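PDB 7MX5: Tol-Pal system protein TolB from Acinetobacter baumannii, which probably takes part, as the periplasmic member of the Tol-Pal system, in outer-membrane invagination during cell division and in keeping that membrane intact. Local coordinates for residues N104-A107 and S108-R111; V187-T191 and K192-I196; Q242-S246 and T247-K251. All blocks are in the same frame, centred on the assembly; numbering follows the deposited sequence.

Overall arrangement
A first strand, 6-9, joins a sheet of C-terminal strands before the chain reaches interaction 1, where N104-A107 turns through S108-R111 from edge strand 96-105 of the amino-terminal domain into helix 110-126. It then runs through the propeller blades. Interaction 2 closes the hairpin between strands 183-188 and 195-200, the inner pair of a four-stranded sheet, and interaction 3 that between strands 239-244 and 249-252 at the outer edge of the next sheet. The three local loops follow in series; none nests or crosses. Interactions 2 and 3 have centres 19 Å apart, and I196 and M243 both touch I209 and T210 of strand 206-211. Interaction 1 stands apart, its centre 38 Å from that of interaction 2.

Interaction 1 of 3, residues N104-A107 and S108-R111; sequences NVPA and SRIR
V105 and R109 make the tight part of this turn. With CG1 anti to the backbone N (chi1 -165°), V105 points that methyl at the carbonyl of R109, and CG1 comes within 3.1 Å of R109 O, a close fit for a carbon against an oxygen. Beside it the aliphatic start of R109 lies across P106: R109 CG sits 3.3 Å from P106 O and 4.0 Å from P106 CG. The backbone folds through two inverse gamma turns in quick succession. One is centred on P106, where A107 N gives a weak bond of 3.2 Å to V105 O. The other is centred on S108, where R109 N reaches A107 O at 2.7 Å in a weak bond (146° at the hydrogen). Between them A107 takes a positive phi, which helps to swing the chain round so sharply.

The outer side is looser. A107 and S108 sit exposed at the crest, and S108 directs its CB outward. R109 likewise carries its charge off the turn: the chain, bent at chi2 and chi3, ends away from it, and NH1 makes a weak hydrogen bond to Q161. Within the amino-terminal domain, the turn joins edge strand 96-105 to helix 110-126; V105 packs on F83 and V85 of strand 83-91, I110 also rests on F83, and R111 forms a salt bridge with D158.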
ATOM      1  N   ASN A 104      -2.015  19.182 -17.127  1.00 47.40           N
ATOM      2  CA  ASN A 104      -2.423  20.452 -16.543  1.00 46.11           C
ATOM      3  C   ASN A 104      -2.511  20.303 -15.032  1.00 52.07           C
ATOM      4  O   ASN A 104      -3.189  19.400 -14.528  1.00 49.29           O
ATOM      5  CB  ASN A 104      -3.762  20.907 -17.121  1.00 49.46           C
ATOM      6  CG  ASN A 104      -3.601  21.716 -18.391  1.00 67.12           C
ATOM      7  OD1 ASN A 104      -3.391  22.929 -18.347  1.00 71.14           O
ATOM      8  ND2 ASN A 104      -3.691  21.046 -19.534  1.00 50.66           N
ATOM      9  N   VAL A 105      -1.823  21.180 -14.316  1.00 57.87           N
ATOM     10  CA  VAL A 105      -1.709  21.105 -12.864  1.00 56.52           C
ATOM     11  C   VAL A 105      -2.431  22.307 -12.267  1.00 62.84           C
ATOM     12  O   VAL A 105      -2.111  23.452 -12.615  1.00 54.07           O
ATOM     13  CB  VAL A 105      -0.243  21.066 -12.412  1.00 44.75           C
ATOM     14  CG1 VAL A 105      -0.162  20.629 -10.966  1.00 44.63           C
ATOM     15  CG2 VAL A 105       0.559  20.136 -13.306  1.00 51.02           C
ATOM     16  N   PRO A 106      -3.395  22.104 -11.378  1.00 59.04           N
ATOM     17  CA  PRO A 106      -4.120  23.246 -10.809  1.00 76.20           C
ATOM     18  C   PRO A 106      -3.451  23.802  -9.559  1.00 76.84           C
ATOM     19  O   PRO A 106      -3.735  23.370  -8.436  1.00 78.68           O
ATOM     20  CB  PRO A 106      -5.502  22.656 -10.513  1.00 71.39           C
ATOM     21  CG  PRO A 106      -5.227  21.207 -10.222  1.00 61.41           C
ATOM     22  CD  PRO A 106      -3.995  20.814 -10.997  1.00 58.59           C
ATOM     23  N   ALA A 107      -2.539  24.750  -9.764  1.00 86.97           N
ATOM     24  CA  ALA A 107      -1.917  25.574  -8.711  1.00 79.18           C
ATOM     25  C   ALA A 107      -1.072  24.674  -7.809  1.00 88.64           C
ATOM     26  O   ALA A 107      -0.256  23.898  -8.333  1.00 96.37           O
ATOM     27  CB  ALA A 107      -3.001  26.385  -8.014  1.00 90.07           C
ATOM     28  N   SER A 108      -1.224  24.740  -6.484  1.00 61.36           N
ATOM     29  CA  SER A 108      -0.335  24.061  -5.546  1.00 79.17           C
ATOM     30  C   SER A 108      -0.649  22.575  -5.427  1.00 72.68           C
ATOM     31  O   SER A 108      -0.753  22.039  -4.318  1.00 75.39           O
ATOM     32  CB  SER A 108      -0.421  24.727  -4.172  1.00 88.58           C
ATOM     33  OG  SER A 108      -0.799  26.088  -4.296  1.00 82.11           O
ATOM     34  N   ARG A 109      -0.807  21.904  -6.565  1.00 67.52           N
ATOM     35  CA  ARG A 109      -0.957  20.457  -6.585  1.00 65.79           C
ATOM     36  C   ARG A 109       0.260  19.852  -7.268  1.00 51.67           C
ATOM     37  O   ARG A 109       0.138  19.133  -8.264  1.00 52.83           O
ATOM     38  CB  ARG A 109      -2.253  20.056  -7.292  1.00 71.21           C
ATOM     39  CG  ARG A 109      -3.507  20.584  -6.612  1.00 64.96           C
ATOM     40  CD  ARG A 109      -3.543  20.176  -5.147  1.00 65.15           C
ATOM     41  NE  ARG A 109      -3.998  18.802  -4.973  1.00 89.30           N
ATOM     42  CZ  ARG A 109      -3.351  17.882  -4.270  1.00 87.67           C
ATOM     43  NH1 ARG A 109      -2.208  18.152  -3.662  1.00 86.62           N
ATOM     44  NH2 ARG A 109      -3.865  16.658  -4.176  1.00 78.54           N
ATOM     45  N   ILE A 110       1.439  20.138  -6.725  1.00 65.36           N
ATOM     46  CA  ILE A 110       2.698  19.842  -7.401  1.00 49.27           C
ATOM     47  C   ILE A 110       3.179  18.425  -7.108  1.00 46.83           C
ATOM     48  O   ILE A 110       3.703  17.748  -7.996  1.00 47.40           O
ATOM     49  CB  ILE A 110       3.748  20.900  -6.997  1.00 48.67           C
ATOM     50  CG1 ILE A 110       5.136  20.528  -7.515  1.00 46.92           C
ATOM     51  CG2 ILE A 110       3.756  21.103  -5.487  1.00 63.14           C
ATOM     52  CD1 ILE A 110       5.345  20.874  -8.966  1.00 54.76           C
ATOM     53  N   ARG A 111       3.010  17.949  -5.871  1.00 43.57           N
ATOM     54  CA  ARG A 111       3.452  16.597  -5.541  1.00 48.34           C
ATOM     55  C   ARG A 111       2.626  15.543  -6.266  1.00 48.88           C
ATOM     56  O   ARG A 111       3.160  14.498  -6.655  1.00 40.61           O
ATOM     57  CB  ARG A 111       3.395  16.377  -4.029  1.00 41.85           C
ATOM     58  CG  ARG A 111       4.570  16.982  -3.273  1.00 35.45           C
ATOM     59  CD  ARG A 111       4.800  16.283  -1.939  1.00 38.32           C
ATOM     60  NE  ARG A 111       5.617  15.080  -2.067  1.00 45.52           N
ATOM     61  CZ  ARG A 111       6.913  15.073  -2.348  1.00 39.49           C
ATOM     62  NH1 ARG A 111       7.590  16.195  -2.534  1.00 33.60           N
ATOM     63  NH2 ARG A 111       7.550  13.908  -2.441  1.00 38.54           N
TER

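Interaction 2 of 3, residues V187-T191 and K192-I196; sequences VSFET and KRPAI
The backbones of S188 and A195 clasp each other as an antiparallel hydrogen-bonded pair, near the closed end of a beta hairpin in one propeller blade. S188 N reaches A195 O at 3.0 Å in a nearly straight bond (170°), while A195 N returns to S188 O at 3.2 Å, more bent. Two CA-H...O contacts flank the pair, from V187 CA to A195 O and from P194 CA to S188 O.

Apolar contacts gather on the valine side. V187 and I196 form the adjoining non-hydrogen-bonded pair, and V187 CG2 meets I196 CG1 at 3.8 Å. Farther along, P194 packs over one face of the F189 ring in a CH-pi contact: P194 CB stands 3.9 Å from the ring centroid, 27° off its normal, and is displaced toward the CE2 and CZ rim. F189 is placed for this by a chi1 of -68°, which sets CG beside its own backbone N.

Polar side chains brace the first part of the loop. S188 OG accepts from E190 N at 3.2 Å, an ST turn, and donates to E190 OE1 at 2.7 Å on the anti lone pair; E190 also forms a salt bridge with R206. At the exposed bend, a water accepts from R193 N and touches T191 OG1 weakly.

The serine hydroxyl thus ties the loop as donor and as acceptor, and its bond to the carboxylate, with R206, probably steadies the negative charge of E190.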
ATOM      1  N   VAL A 187     -11.757   0.577  13.445  1.00 40.07           N
ATOM      2  CA  VAL A 187     -12.298   0.193  14.742  1.00 38.09           C
ATOM      3  C   VAL A 187     -11.822   1.213  15.763  1.00 38.68           C
ATOM      4  O   VAL A 187     -10.614   1.428  15.921  1.00 37.82           O
ATOM      5  CB  VAL A 187     -11.863  -1.227  15.133  1.00 36.77           C
ATOM      6  CG1 VAL A 187     -12.526  -1.645  16.438  1.00 43.86           C
ATOM      7  CG2 VAL A 187     -12.196  -2.199  14.018  1.00 29.87           C
ATOM      8  N   SER A 188     -12.764   1.849  16.451  1.00 47.05           N
ATOM      9  CA  SER A 188     -12.458   2.903  17.404  1.00 48.93           C
ATOM     10  C   SER A 188     -12.971   2.527  18.785  1.00 39.34           C
ATOM     11  O   SER A 188     -14.038   1.919  18.920  1.00 33.83           O
ATOM     12  CB  SER A 188     -13.069   4.238  16.970  1.00 52.29           C
ATOM     13  OG  SER A 188     -12.841   5.243  17.943  1.00 52.52           O
ATOM     14  N   PHE A 189     -12.198   2.891  19.808  1.00 47.43           N
ATOM     15  CA  PHE A 189     -12.591   2.713  21.199  1.00 46.88           C
ATOM     16  C   PHE A 189     -12.791   4.047  21.908  1.00 56.82           C
ATOM     17  O   PHE A 189     -12.753   4.097  23.142  1.00 64.40           O
ATOM     18  CB  PHE A 189     -11.556   1.869  21.947  1.00 44.94           C
ATOM     19  CG  PHE A 189     -11.489   0.434  21.494  1.00 49.51           C
ATOM     20  CD1 PHE A 189     -10.926   0.100  20.272  1.00 51.38           C
ATOM     21  CD2 PHE A 189     -11.979  -0.582  22.299  1.00 47.46           C
ATOM     22  CE1 PHE A 189     -10.862  -1.217  19.858  1.00 41.00           C
ATOM     23  CE2 PHE A 189     -11.915  -1.902  21.891  1.00 56.72           C
ATOM     24  CZ  PHE A 189     -11.355  -2.220  20.668  1.00 52.05           C
ATOM     25  N   GLU A 190     -12.997   5.133  21.150  1.00 56.72           N
ATOM     26  CA  GLU A 190     -13.203   6.447  21.756  1.00 63.44           C
ATOM     27  C   GLU A 190     -14.332   6.414  22.777  1.00 61.25           C
ATOM     28  O   GLU A 190     -14.283   7.128  23.785  1.00 69.37           O
ATOM     29  CB  GLU A 190     -13.471   7.495  20.671  1.00 52.46           C
ATOM     30  CG  GLU A 190     -14.818   7.372  19.972  1.00 59.91           C
ATOM     31  CD  GLU A 190     -14.846   8.081  18.632  1.00 61.17           C
ATOM     32  OE1 GLU A 190     -14.175   7.606  17.691  1.00 43.76           O
ATOM     33  OE2 GLU A 190     -15.538   9.115  18.520  1.00 69.98           O
ATOM     34  N   THR A 191     -15.350   5.599  22.531  1.00 67.18           N
ATOM     35  CA  THR A 191     -16.250   5.126  23.569  1.00 70.64           C
ATOM     36  C   THR A 191     -15.845   3.701  23.918  1.00 74.85           C
ATOM     37  O   THR A 191     -15.425   2.939  23.042  1.00 81.38           O
ATOM     38  CB  THR A 191     -17.709   5.175  23.115  1.00 73.96           C
ATOM     39  OG1 THR A 191     -18.036   3.966  22.417  1.00 72.27           O
ATOM     40  CG2 THR A 191     -17.945   6.368  22.200  1.00 64.60           C
ATOM     41  N   LYS A 192     -15.960   3.355  25.202  1.00 77.85           N
ATOM     42  CA  LYS A 192     -15.472   2.087  25.742  1.00 86.22           C
ATOM     43  C   LYS A 192     -15.791   0.891  24.853  1.00 83.10           C
ATOM     44  O   LYS A 192     -14.929   0.037  24.619  1.00 80.23           O
ATOM     45  CB  LYS A 192     -16.053   1.860  27.138  1.00 90.59           C
ATOM     46  CG  LYS A 192     -15.167   1.035  28.054  1.00 90.97           C
ATOM     47  CD  LYS A 192     -15.721  -0.370  28.220  1.00 82.46           C
ATOM     48  CE  LYS A 192     -15.004  -1.119  29.331  1.00 91.31           C
ATOM     49  NZ  LYS A 192     -13.784  -1.811  28.833  1.00 98.52           N
ATOM     50  N   ARG A 193     -17.013   0.824  24.347  1.00 87.44           N
ATOM     51  CA  ARG A 193     -17.412  -0.303  23.513  1.00 83.32           C
ATOM     52  C   ARG A 193     -16.872  -0.122  22.097  1.00 81.41           C
ATOM     53  O   ARG A 193     -17.074   0.936  21.495  1.00 77.31           O
ATOM     54  CB  ARG A 193     -18.930  -0.435  23.491  1.00 82.33           C
ATOM     55  CG  ARG A 193     -19.509  -0.970  24.793  1.00 94.73           C
ATOM     56  CD  ARG A 193     -20.986  -1.291  24.660  1.00 99.67           C
ATOM     57  NE  ARG A 193     -21.433  -1.264  23.273  1.00 89.77           N
ATOM     58  CZ  ARG A 193     -22.676  -1.006  22.893  1.00 87.42           C
ATOM     59  NH1 ARG A 193     -23.629  -0.748  23.775  1.00 82.93           N
ATOM     60  NH2 ARG A 193     -22.971  -1.006  21.596  1.00 91.01           N
ATOM     61  N   PRO A 194     -16.182  -1.120  21.543  1.00 66.81           N
ATOM     62  CA  PRO A 194     -15.626  -0.972  20.193  1.00 56.69           C
ATOM     63  C   PRO A 194     -16.719  -0.794  19.151  1.00 47.76           C
ATOM     64  O   PRO A 194     -17.821  -1.336  19.271  1.00 45.68           O
ATOM     65  CB  PRO A 194     -14.856  -2.282  19.977  1.00 51.67           C
ATOM     66  CG  PRO A 194     -15.419  -3.238  20.979  1.00 59.86           C
ATOM     67  CD  PRO A 194     -15.825  -2.411  22.156  1.00 55.40           C
ATOM     68  N   ALA A 195     -16.397  -0.023  18.117  1.00 44.51           N
ATOM     69  CA  ALA A 195     -17.350   0.291  17.064  1.00 39.81           C
ATOM     70  C   ALA A 195     -16.609   0.440  15.746  1.00 37.67           C
ATOM     71  O   ALA A 195     -15.559   1.084  15.686  1.00 42.70           O
ATOM     72  CB  ALA A 195     -18.128   1.574  17.378  1.00 43.83           C
ATOM     73  N   ILE A 196     -17.161  -0.160  14.696  1.00 34.92           N
ATOM     74  CA  ILE A 196     -16.627  -0.010  13.348  1.00 42.97           C
ATOM     75  C   ILE A 196     -17.305   1.189  12.701  1.00 38.93           C
ATOM     76  O   ILE A 196     -18.523   1.185  12.487  1.00 36.16           O
ATOM     77  CB  ILE A 196     -16.836  -1.283  12.516  1.00 33.64           C
ATOM     78  CG1 ILE A 196     -15.900  -2.395  12.995  1.00 33.86           C
ATOM     79  CG2 ILE A 196     -16.608  -0.996  11.039  1.00 29.06           C
ATOM     80  CD1 ILE A 196     -16.104  -3.715  12.282  1.00 32.42           C
TER
HETATM   81  O   HOH W   1     -18.627   2.963  25.432  1.00 75.52           O

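Interaction 3 of 3, residues Q242-S246 and T247-K251; sequences QMDLS and TRQVK
The hydroxyl of S246 holds two partners: its OG gives a hydrogen bond to D244 OD2 at 2.9 Å and receives one from T247 OG1 at 3.0 Å. This short relay spans the tip of a beta hairpin between strands 239-244 and 249-252, the last two strands of a four-stranded propeller blade. The serine meets the carboxylate from above its plane, 42° out of it. A chi1 of 67° puts OG between the backbone N and carbonyl carbon of S246, within range of both partners.

Backbone bonds close the loop as well. R248 N comes back to D244 O in a weak, bent bond of 2.9 Å, with R248 itself in a left-handed backbone conformation. Next along, D244 N binds Q249 O at 3.1 Å, and at the far end Q242 N makes a long, weak bond to K251 O.

On the methionine face the contact is apolar. M243 and V250 lie side by side and point the same way, with M243 CG 3.5 Å from V250 CG1. M243 then bends at chi3, carrying its methyl across the arginine chain, where CE meets R248 CG at 3.6 Å. F230 of strand 227-232 packs against both M243 and V250, and I209 of the preceding blade touches M243 and R248.

The guanidinium of R248 has its stronger partner in E207, a salt bridge through NH2; within the hairpin, its NH1 adds a weak bond of 3.2 Å to L245 O, bent to 123°.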
ATOM      1  N   GLN A 242     -20.164 -11.770   8.231  1.00 45.58           N
ATOM      2  CA  GLN A 242     -20.379 -10.977   7.029  1.00 47.70           C
ATOM      3  C   GLN A 242     -21.585 -10.073   7.233  1.00 52.88           C
ATOM      4  O   GLN A 242     -22.660 -10.543   7.622  1.00 59.30           O
ATOM      5  CB  GLN A 242     -20.592 -11.853   5.793  1.00 54.78           C
ATOM      6  CG  GLN A 242     -20.562 -11.050   4.497  1.00 48.24           C
ATOM      7  CD  GLN A 242     -20.798 -11.892   3.261  1.00 51.13           C
ATOM      8  OE1 GLN A 242     -21.136 -13.071   3.351  1.00 66.30           O
ATOM      9  NE2 GLN A 242     -20.617 -11.286   2.092  1.00 51.68           N
ATOM     10  N   MET A 243     -21.404  -8.786   6.971  1.00 48.74           N
ATOM     11  CA  MET A 243     -22.482  -7.815   7.064  1.00 52.02           C
ATOM     12  C   MET A 243     -22.988  -7.450   5.679  1.00 49.54           C
ATOM     13  O   MET A 243     -22.214  -7.379   4.722  1.00 56.39           O
ATOM     14  CB  MET A 243     -22.028  -6.548   7.786  1.00 51.59           C
ATOM     15  CG  MET A 243     -23.159  -5.841   8.496  1.00 57.35           C
ATOM     16  SD  MET A 243     -22.754  -4.165   8.987  1.00 60.83           S
ATOM     17  CE  MET A 243     -23.331  -4.191  10.680  1.00 56.14           C
ATOM     18  N   ASP A 244     -24.292  -7.224   5.581  1.00 52.25           N
ATOM     19  CA  ASP A 244     -24.905  -6.656   4.389  1.00 62.27           C
ATOM     20  C   ASP A 244     -25.146  -5.176   4.653  1.00 60.27           C
ATOM     21  O   ASP A 244     -25.842  -4.819   5.611  1.00 64.13           O
ATOM     22  CB  ASP A 244     -26.206  -7.379   4.044  1.00 62.33           C
ATOM     23  CG  ASP A 244     -26.951  -6.721   2.901  1.00 67.30           C
ATOM     24  OD1 ASP A 244     -26.289  -6.207   1.974  1.00 69.67           O
ATOM     25  OD2 ASP A 244     -28.198  -6.725   2.926  1.00 76.53           O
ATOM     26  N   LEU A 245     -24.564  -4.320   3.811  1.00 62.31           N
ATOM     27  CA  LEU A 245     -24.537  -2.890   4.104  1.00 62.51           C
ATOM     28  C   LEU A 245     -25.927  -2.267   4.081  1.00 63.80           C
ATOM     29  O   LEU A 245     -26.177  -1.292   4.798  1.00 71.26           O
ATOM     30  CB  LEU A 245     -23.625  -2.171   3.109  1.00 53.90           C
ATOM     31  CG  LEU A 245     -22.139  -2.541   3.123  1.00 64.75           C
ATOM     32  CD1 LEU A 245     -21.306  -1.425   2.513  1.00 63.77           C
ATOM     33  CD2 LEU A 245     -21.663  -2.857   4.534  1.00 54.43           C
ATOM     34  N   SER A 246     -26.842  -2.814   3.278  1.00 65.38           N
ATOM     35  CA  SER A 246     -28.141  -2.175   3.092  1.00 70.31           C
ATOM     36  C   SER A 246     -28.983  -2.234   4.362  1.00 70.76           C
ATOM     37  O   SER A 246     -29.571  -1.228   4.776  1.00 73.98           O
ATOM     38  CB  SER A 246     -28.881  -2.830   1.925  1.00 77.14           C
ATOM     39  OG  SER A 246     -29.242  -4.164   2.236  1.00 75.60           O
ATOM     40  N   THR A 247     -29.052  -3.404   4.997  1.00 72.71           N
ATOM     41  CA  THR A 247     -29.927  -3.616   6.140  1.00 75.83           C
ATOM     42  C   THR A 247     -29.175  -3.888   7.443  1.00 68.14           C
ATOM     43  O   THR A 247     -29.822  -4.099   8.473  1.00 71.94           O
ATOM     44  CB  THR A 247     -30.895  -4.773   5.849  1.00 81.11           C
ATOM     45  OG1 THR A 247     -31.133  -4.854   4.439  1.00 69.88           O
ATOM     46  CG2 THR A 247     -32.229  -4.555   6.558  1.00 74.61           C
ATOM     47  N   ARG A 248     -27.834  -3.884   7.428  1.00 71.11           N
ATOM     48  CA  ARG A 248     -27.003  -4.133   8.622  1.00 76.40           C
ATOM     49  C   ARG A 248     -27.231  -5.524   9.167  1.00 71.23           C
ATOM     50  O   ARG A 248     -27.019  -5.813  10.356  1.00 69.68           O
ATOM     51  CB  ARG A 248     -27.229  -3.100   9.716  1.00 73.48           C
ATOM     52  CG  ARG A 248     -26.117  -2.099   9.815  1.00 75.43           C
ATOM     53  CD  ARG A 248     -25.978  -1.296   8.544  1.00 75.68           C
ATOM     54  NE  ARG A 248     -25.220  -0.074   8.777  1.00 75.89           N
ATOM     55  CZ  ARG A 248     -25.319   1.019   8.034  1.00 81.13           C
ATOM     56  NH1 ARG A 248     -26.138   1.079   6.997  1.00 87.64           N
ATOM     57  NH2 ARG A 248     -24.582   2.083   8.343  1.00 73.79           N
ATOM     58  N   GLN A 249     -27.663  -6.365   8.250  1.00 84.63           N
ATOM     59  CA  GLN A 249     -27.854  -7.783   8.477  1.00 90.10           C
ATOM     60  C   GLN A 249     -26.564  -8.557   8.764  1.00 89.81           C
ATOM     61  O   GLN A 249     -25.761  -8.772   7.856  1.00 86.41           O
ATOM     62  CB  GLN A 249     -28.559  -8.406   7.271  1.00 94.21           C
ATOM     63  CG  GLN A 249     -28.942  -9.864   7.459  1.00116.16           C
ATOM     64  CD  GLN A 249     -29.783 -10.399   6.320  1.00124.59           C
ATOM     65  OE1 GLN A 249     -30.166  -9.652   5.418  1.00122.16           O
ATOM     66  NE2 GLN A 249     -30.074 -11.696   6.354  1.00122.45           N
ATOM     67  N   VAL A 250     -26.375  -9.030  10.008  1.00 75.45           N
ATOM     68  CA  VAL A 250     -25.163  -9.770  10.376  1.00 69.52           C
ATOM     69  C   VAL A 250     -25.492 -11.242  10.616  1.00 81.12           C
ATOM     70  O   VAL A 250     -26.475 -11.572  11.288  1.00 76.54           O
ATOM     71  CB  VAL A 250     -24.451  -9.176  11.610  1.00 66.53           C
ATOM     72  CG1 VAL A 250     -23.817  -7.843  11.261  1.00 66.74           C
ATOM     73  CG2 VAL A 250     -25.405  -9.026  12.776  1.00 77.75           C
ATOM     74  N   LYS A 251     -24.664 -12.129  10.057  1.00 92.27           N
ATOM     75  CA  LYS A 251     -24.775 -13.559  10.323  1.00 99.51           C
ATOM     76  C   LYS A 251     -23.412 -14.201  10.100  1.00 83.28           C
ATOM     77  O   LYS A 251     -22.669 -13.797   9.201  1.00 76.44           O
ATOM     78  CB  LYS A 251     -25.845 -14.221   9.447  1.00107.50           C
ATOM     79  CG  LYS A 251     -26.912 -14.959  10.253  1.00115.67           C
ATOM     80  CD  LYS A 251     -26.303 -16.083  11.082  1.00101.29           C
ATOM     81  CE  LYS A 251     -26.387 -15.800  12.578  1.00 96.13           C
ATOM     82  NZ  LYS A 251     -27.134 -16.856  13.314  1.00 99.18           N
TER